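Local atomic coordinates of SYE1 (Shewanella oneidensis, PDB entry 4AWT), a protein that binds flavin mononucleotide and, as an Old Yellow Enzyme-type TIM-barrel flavoprotein, probably acts as an NAD(P)H-dependent oxidoreductase. Residues Ala42-Tyr45 with Ala46-Ser50. The protein carries 1 engineered substitution. Numbering follows the deposited sequence.
Sequences AIYY and AQRAS
Arg48 reaches back along the end of helix 39-46 and lays its guanidinium group against the ring of Tyr44, four residues earlier. CD1 of Tyr44 lies over one face of the guanidinium, toward its rim, 3.4 Å from Arg48 NH1. CE1 of Tyr44 sits 3.6 Å from Arg48 NE. The ring plane of Tyr44 and the guanidinium plane of Arg48 are 27° apart. Tyr44 carries its ring to this side because CG stands anti to the backbone N (chi1 161°), and the arginine chain, extended from CG to NE, spans the distance. Arg48 NH1 also donates to Tyr44 O over 2.9 Å; Tyr44 thus meets the guanidinium twice, with CD1 over its face and with the backbone O at its edge. Ordinary helical bonds from Ala46 N to Ala42 O and from Gln47 N to Ile43 O precede this side-chain bond. Arg48 N, however, donates to Tyr45 O (2.9 Å), an i to i+3 bond where the chain leaves the helix, overlapping a type I turn from Ala46 to Ala49. The guanidinium also ties the helix end to helix 323-327, with NE hydrogen-bonded to Phe325 O and NH2 to Ile326 O. Shortening Arg48 to an alanine would probably leave all three carbonyls without these donors and remove the packing along CD1 and CE1 of Tyr44. The Tyr45 ring lies between helix 77-92 and strand 53-60, its OH hydrogen-bonded to Glu57 OE2. Helix 39-46 and its following loop thus complete the first beta-alpha-beta crossover of the TIM barrel, from strand 20-22 to strand 53-60.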
loop_
_atom_site.group_PDB
_atom_site.type_symbol
_atom_site.label_atom_id
_atom_site.label_comp_id
_atom_site.label_asym_id
_atom_site.label_seq_id
_atom_site.Cartn_x
_atom_site.Cartn_y
_atom_site.Cartn_z
ATOM N N ALA A 42 -9.697 -2.092 14.644
ATOM C CA ALA A 42 -9.545 -0.819 15.298
ATOM C C ALA A 42 -8.566 -0.902 16.493
ATOM O O ALA A 42 -7.715 -0.046 16.659
ATOM C CB ALA A 42 -10.897 -0.291 15.727
ATOM N N ILE A 43 -8.726 -1.959 17.297
ATOM C CA ILE A 43 -7.786 -2.156 18.411
ATOM C C ILE A 43 -6.377 -2.322 17.891
ATOM O O ILE A 43 -5.437 -1.715 18.409
ATOM C CB ILE A 43 -8.209 -3.375 19.263
ATOM C CG1 ILE A 43 -9.606 -3.223 19.841
ATOM C CG2 ILE A 43 -7.157 -3.587 20.352
ATOM C CD1 ILE A 43 -10.085 -4.441 20.596
ATOM N N TYR A 44 -6.215 -3.178 16.891
ATOM C CA TYR A 44 -4.907 -3.471 16.296
ATOM C C TYR A 44 -4.191 -2.210 15.834
ATOM O O TYR A 44 -3.023 -1.987 16.121
ATOM C CB TYR A 44 -5.143 -4.416 15.154
ATOM C CG TYR A 44 -4.054 -4.540 14.104
ATOM C CD1 TYR A 44 -2.868 -5.206 14.354
ATOM C CD2 TYR A 44 -4.256 -3.978 12.853
ATOM C CE1 TYR A 44 -1.908 -5.313 13.387
ATOM C CE2 TYR A 44 -3.315 -4.114 11.847
ATOM C CZ TYR A 44 -2.137 -4.792 12.115
ATOM O OH TYR A 44 -1.193 -5.015 11.148
ATOM N N TYR A 45 -4.909 -1.345 15.069
ATOM C CA TYR A 45 -4.285 -0.139 14.594
ATOM C C TYR A 45 -4.010 0.831 15.740
ATOM O O TYR A 45 -2.956 1.461 15.800
ATOM C CB TYR A 45 -5.113 0.515 13.508
ATOM C CG TYR A 45 -5.049 -0.144 12.156
ATOM C CD1 TYR A 45 -3.883 -0.028 11.390
ATOM C CD2 TYR A 45 -6.110 -0.831 11.612
ATOM C CE1 TYR A 45 -3.802 -0.576 10.136
ATOM C CE2 TYR A 45 -6.037 -1.385 10.343
ATOM C CZ TYR A 45 -4.885 -1.260 9.593
ATOM O OH TYR A 45 -4.805 -1.754 8.331
ATOM N N ALA A 46 -4.954 0.959 16.676
ATOM C CA ALA A 46 -4.754 1.875 17.797
ATOM C C ALA A 46 -3.569 1.470 18.657
ATOM O O ALA A 46 -2.879 2.336 19.186
ATOM C CB ALA A 46 -6.016 1.974 18.615
ATOM N N GLN A 47 -3.323 0.164 18.782
ATOM C CA GLN A 47 -2.148 -0.327 19.503
ATOM C C GLN A 47 -0.848 0.154 18.907
ATOM O O GLN A 47 0.171 0.145 19.598
ATOM C CB GLN A 47 -2.134 -1.847 19.513
ATOM C CG GLN A 47 -3.132 -2.509 20.452
ATOM C CD GLN A 47 -3.100 -4.008 20.390
ATOM O OE1 GLN A 47 -3.675 -4.677 21.348
ATOM N NE2 GLN A 47 -2.540 -4.603 19.467
ATOM N N ARG A 48 -0.853 0.505 17.625
ATOM C CA ARG A 48 0.341 0.849 16.852
ATOM C C ARG A 48 0.434 2.341 16.554
ATOM O O ARG A 48 1.279 2.777 15.785
ATOM C CB ARG A 48 0.373 -0.034 15.592
ATOM C CG ARG A 48 0.679 -1.471 15.977
ATOM C CD ARG A 48 0.259 -2.543 14.968
ATOM N NE ARG A 48 0.625 -3.862 15.445
ATOM C CZ ARG A 48 0.041 -4.462 16.461
ATOM N NH1 ARG A 48 -1.057 -3.994 16.977
ATOM N NH2 ARG A 48 0.577 -5.574 16.976
ATOM N N ALA A 49 -0.405 3.132 17.214
ATOM C CA ALA A 49 -0.554 4.559 16.913
ATOM C C ALA A 49 0.542 5.413 17.499
ATOM O O ALA A 49 0.466 6.657 17.356
ATOM C CB ALA A 49 -1.952 4.994 17.319
ATOM N N SER A 50 1.601 4.843 18.066
ATOM C CA SER A 50 2.804 5.606 18.342
ATOM C C SER A 50 3.642 5.807 17.082
ATOM O O SER A 50 4.589 6.584 17.113
ATOM C CB SER A 50 3.627 4.998 19.472
ATOM O OG SER A 50 4.141 3.755 19.106
#